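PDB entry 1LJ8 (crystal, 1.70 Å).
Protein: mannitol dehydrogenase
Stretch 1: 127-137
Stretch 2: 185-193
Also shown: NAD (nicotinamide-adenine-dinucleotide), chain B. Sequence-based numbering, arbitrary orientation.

Stretch 1 (127-137) VSLTITEGGYC
Stretch 2 (185-193) TVMSCDNLP

Stretches 127-137 and 185-193 begin as neighbouring parallel strands and continue as loops, parts of which contact NAD. Strand 127-129, which starts earlier in the chain, and strand 185-188 run in the same direction. Their axes cross at -16° and approach to 4.6 Å. Val127 pairs with Val186, Ser128 with Met187 and Leu129 with Ser188, at CA-CA distances of 4.9, 4.4 and 4.8 Å.

Phi/psi values are extended: -111/112, -102/159 and -133/133 for residues 127 to 129, and -88/145, -107/117, -114/99 and -76/133 for residues 185 to 188. Four hydrogen bonds form the ladder. Val127 N donates to Thr185 O (2.8 Å), Met187 N to Val127 O (2.9 Å), Leu129 N to Met187 O (3.0 Å) and Cys189 N to Leu129 O (2.8 Å). The last carries the pairing just past the second strand. Val186 CA also lies 3.2 Å from Val127 O, and Ser128 CA 3.2 Å from Met187 O, as CA-H...O contacts.

Beyond Leu129 the first stretch leaves the strand. Thr130 is at -134/79, Ile131 at -102/13 and Thr132 at a positive phi, 78/162. Type I turns follow from Thr132 to Gly135 and from Gly134 to Cys137. Gly135 N donates to Thr132 O at 3.0 Å. A CB on Gly135 would clash with Ile131 O, so glycine suits this tight place. In the second stretch Cys189 is at -123/30, Asp190 at -97/162 and Asn191 at -81/80.

Val127, Leu129, Val186 and Ser188 share one sheet face. Val127 and Val186 are t; Leu129 is m, t. Leu129 CD1 packs 3.9 Å from Val186 CG1, an apolar contact between buried side chains. Ser128 (p) and selenomethionine Met187 (t, t, p) occupy the opposite face. Met187 curls so that its CE lies 3.6 Å from Ser128 CB.

Asp190 (chi1 m, -74°) has the largest area covered by the other stretch, 85 Å². Its CB points toward the first stretch, and its carboxylate binds two successive amides: Ile131 N to OD2 at 2.8 Å and Thr132 N to OD1 at 2.9 Å. An acid suits this place because it offers two acceptors to the loop. The CA-to-CB bond of Tyr136 (m, chi2 75°) also points toward the second stretch. Its OH donates to Asp190 OD2 in a very short 2.5 Å bond, with OD2 near the ring plane at the edge. Ser188 OG (t) donates to Tyr136 OH at 2.7 Å and accepts from Asp190 N at 3.3 Å. Leu192 (m, p) brings CD1 within 3.8 Å of Tyr136 CE1, an apolar contact.

Glu133 (m, p, chi3 -5°) starts sideways, but its end comes nearer. Asn191 ND2 (m) donates to Glu133 OE2 at 3.3 Å.

NAD joins both loops: its O3D donates to Glu133 OE1 (2.7 Å), its O2D donates to Asp190 OD1 (2.8 Å), and Asn191 N donates to O2D (2.9 Å). The stretches bury 685 Å² in total. Cys189 O and Asn191 O are buried without a polar partner.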

# COMPACT_ATOMS: atom_id res chain seq x y z
N VAL A 127 -13.20 6.13 9.49
CA VAL A 127 -13.28 5.27 8.28
C VAL A 127 -11.81 5.27 7.79
O VAL A 127 -11.28 6.32 7.38
CB VAL A 127 -14.20 5.86 7.17
CG1 VAL A 127 -14.12 4.96 5.87
CG2 VAL A 127 -15.66 5.83 7.68
N SER A 128 -11.15 4.12 7.88
CA SER A 128 -9.77 4.00 7.46
C SER A 128 -9.68 3.32 6.10
O SER A 128 -10.60 2.59 5.67
CB SER A 128 -8.95 3.25 8.51
OG SER A 128 -9.58 2.03 8.85
N LEU A 129 -8.55 3.55 5.42
CA LEU A 129 -8.37 3.04 4.08
C LEU A 129 -7.06 2.34 3.74
O LEU A 129 -5.98 2.83 4.09
CB LEU A 129 -8.45 4.23 3.06
CG LEU A 129 -9.58 5.30 3.17
CD1 LEU A 129 -9.30 6.50 2.21
CD2 LEU A 129 -10.94 4.61 2.84
N THR A 130 -7.16 1.17 3.08
CA THR A 130 -5.97 0.65 2.37
C THR A 130 -6.62 0.24 1.03
O THR A 130 -6.97 -0.92 0.79
CB THR A 130 -5.22 -0.54 3.01
OG1 THR A 130 -6.11 -1.58 3.34
CG2 THR A 130 -4.47 -0.07 4.29
N ILE A 131 -6.85 1.24 0.18
CA ILE A 131 -7.53 1.02 -1.13
C ILE A 131 -6.54 1.01 -2.30
O ILE A 131 -6.95 1.03 -3.47
CB ILE A 131 -8.59 2.12 -1.41
CG1 ILE A 131 -7.95 3.53 -1.40
CG2 ILE A 131 -9.67 2.05 -0.31
CD1 ILE A 131 -8.96 4.66 -1.86
N THR A 132 -5.26 0.93 -1.96
CA THR A 132 -4.10 0.91 -2.88
C THR A 132 -3.72 2.26 -3.45
O THR A 132 -4.50 3.22 -3.46
CB THR A 132 -4.21 -0.16 -4.06
OG1 THR A 132 -5.05 0.35 -5.13
CG2 THR A 132 -4.70 -1.52 -3.52
N GLU A 133 -2.48 2.30 -3.97
CA GLU A 133 -1.88 3.52 -4.50
C GLU A 133 -2.67 4.24 -5.58
O GLU A 133 -2.65 5.49 -5.62
CB GLU A 133 -0.46 3.23 -5.03
CG GLU A 133 0.60 2.87 -3.95
CD GLU A 133 0.58 1.44 -3.43
OE1 GLU A 133 -0.29 0.62 -3.80
OE2 GLU A 133 1.50 1.10 -2.63
N GLY A 134 -3.37 3.48 -6.41
CA GLY A 134 -4.13 4.12 -7.47
C GLY A 134 -5.61 4.29 -7.13
O GLY A 134 -6.37 4.75 -8.00
N GLY A 135 -6.03 3.96 -5.90
CA GLY A 135 -7.47 4.07 -5.57
C GLY A 135 -8.03 5.48 -5.36
O GLY A 135 -9.24 5.65 -5.24
N TYR A 136 -7.18 6.50 -5.36
CA TYR A 136 -7.65 7.85 -5.05
C TYR A 136 -8.06 8.72 -6.25
O TYR A 136 -8.60 9.82 -6.07
CB TYR A 136 -6.60 8.58 -4.20
CG TYR A 136 -6.35 7.88 -2.87
CD1 TYR A 136 -5.60 6.70 -2.80
CD2 TYR A 136 -6.95 8.36 -1.71
CE1 TYR A 136 -5.45 6.02 -1.58
CE2 TYR A 136 -6.83 7.69 -0.46
CZ TYR A 136 -6.07 6.52 -0.41
OH TYR A 136 -5.96 5.85 0.79
N CYS A 137 -7.76 8.21 -7.43
CA CYS A 137 -8.17 8.86 -8.66
C CYS A 137 -7.72 10.30 -8.85
O CYS A 137 -8.51 11.12 -9.33
CB CYS A 137 -9.70 8.80 -8.77
SG CYS A 137 -10.34 7.08 -8.66
N THR A 185 -13.60 10.67 10.97
CA THR A 185 -12.32 11.06 10.39
C THR A 185 -12.08 10.03 9.27
O THR A 185 -12.49 8.86 9.39
CB THR A 185 -11.17 10.87 11.43
OG1 THR A 185 -11.37 11.75 12.54
CG2 THR A 185 -9.80 11.13 10.80
N VAL A 186 -11.47 10.46 8.18
CA VAL A 186 -11.09 9.53 7.10
C VAL A 186 -9.57 9.41 7.22
O VAL A 186 -8.82 10.39 7.06
CB VAL A 186 -11.47 10.01 5.71
CG1 VAL A 186 -11.13 8.88 4.68
CG2 VAL A 186 -12.98 10.23 5.64
N MSE A 187 -9.13 8.19 7.51
CA MSE A 187 -7.72 7.90 7.80
C MSE A 187 -7.05 7.02 6.75
O MSE A 187 -7.16 5.80 6.81
CB MSE A 187 -7.69 7.23 9.20
CG MSE A 187 -6.29 7.12 9.82
SE MSE A 187 -6.30 6.19 11.54
CE MSE A 187 -6.56 4.33 10.97
N SER A 188 -6.30 7.63 5.83
CA SER A 188 -5.63 6.86 4.77
C SER A 188 -4.40 6.14 5.33
O SER A 188 -3.60 6.74 6.04
CB SER A 188 -5.11 7.80 3.66
OG SER A 188 -4.40 7.01 2.69
N CYS A 189 -4.27 4.87 4.98
CA CYS A 189 -3.09 4.09 5.39
C CYS A 189 -2.42 3.55 4.12
O CYS A 189 -1.79 2.49 4.13
CB CYS A 189 -3.49 2.93 6.32
SG CYS A 189 -4.18 3.54 7.86
N ASP A 190 -2.56 4.29 3.01
CA ASP A 190 -1.90 3.89 1.77
C ASP A 190 -0.57 4.62 1.53
O ASP A 190 -0.31 5.67 2.12
CB ASP A 190 -2.84 4.14 0.56
CG ASP A 190 -3.98 3.10 0.49
OD1 ASP A 190 -3.63 1.90 0.29
OD2 ASP A 190 -5.19 3.49 0.59
N ASN A 191 0.23 4.06 0.64
CA ASN A 191 1.55 4.61 0.33
C ASN A 191 1.49 5.76 -0.66
O ASN A 191 1.78 5.57 -1.84
CB ASN A 191 2.40 3.50 -0.28
CG ASN A 191 2.82 2.45 0.72
OD1 ASN A 191 2.99 2.74 1.92
ND2 ASN A 191 3.09 1.25 0.22
N LEU A 192 1.16 6.95 -0.17
CA LEU A 192 1.14 8.16 -1.02
C LEU A 192 1.95 9.13 -0.18
O LEU A 192 1.81 9.15 1.03
CB LEU A 192 -0.29 8.72 -1.20
CG LEU A 192 -1.07 7.96 -2.30
CD1 LEU A 192 -1.71 6.69 -1.70
CD2 LEU A 192 -2.19 8.88 -2.86
N PRO A 193 2.76 9.97 -0.82
CA PRO A 193 3.56 10.93 -0.05
C PRO A 193 2.77 11.74 1.01
O PRO A 193 3.20 11.89 2.17
CB PRO A 193 4.17 11.80 -1.14
CG PRO A 193 4.42 10.82 -2.25
CD PRO A 193 3.16 9.96 -2.25
PA NAD B . -3.92 -6.68 -0.67
O1A NAD B . -3.82 -7.03 -2.06
O2A NAD B . -3.82 -7.68 0.43
O5B NAD B . -5.29 -5.91 -0.39
C5B NAD B . -5.64 -4.74 -1.19
C4B NAD B . -7.06 -4.46 -0.66
O4B NAD B . -7.54 -3.23 -1.37
C3B NAD B . -8.16 -5.51 -1.05
O3B NAD B . -9.08 -5.55 0.05
C2B NAD B . -8.77 -4.92 -2.33
O2B NAD B . -10.08 -5.39 -2.61
C1B NAD B . -8.81 -3.44 -1.98
N9A NAD B . -8.90 -2.54 -3.08
C8A NAD B . -8.19 -2.47 -4.26
N7A NAD B . -8.56 -1.45 -5.01
C5A NAD B . -9.56 -0.84 -4.27
C6A NAD B . -10.31 0.30 -4.58
N6A NAD B . -10.17 1.06 -5.67
N1A NAD B . -11.28 0.71 -3.67
C2A NAD B . -11.49 0.00 -2.48
N3A NAD B . -10.75 -1.12 -2.15
C4A NAD B . -9.79 -1.50 -3.10
O3 NAD B . -2.83 -5.54 -0.45
PN NAD B . -2.04 -5.06 0.87
O1N NAD B . -0.76 -5.77 0.92
O2N NAD B . -2.95 -5.21 2.00
O5D NAD B . -1.70 -3.56 0.53
C5D NAD B . -2.79 -2.65 0.44
C4D NAD B . -2.19 -1.31 0.52
O4D NAD B . -1.66 -0.98 1.82
C3D NAD B . -1.06 -0.94 -0.50
O3D NAD B . -1.57 -0.67 -1.80
C2D NAD B . -0.34 0.20 0.19
O2D NAD B . -0.92 1.46 -0.13
C1D NAD B . -0.48 -0.14 1.70
N1N NAD B . 0.70 -0.80 2.29
C2N NAD B . 1.07 -2.14 2.08
C3N NAD B . 2.25 -2.57 2.63
C7N NAD B . 2.69 -4.02 2.37
O7N NAD B . 3.85 -4.32 2.70
N7N NAD B . 1.91 -4.88 1.76
C4N NAD B . 3.12 -1.65 3.40
C5N NAD B . 2.67 -0.31 3.62
C6N NAD B . 1.45 0.15 3.06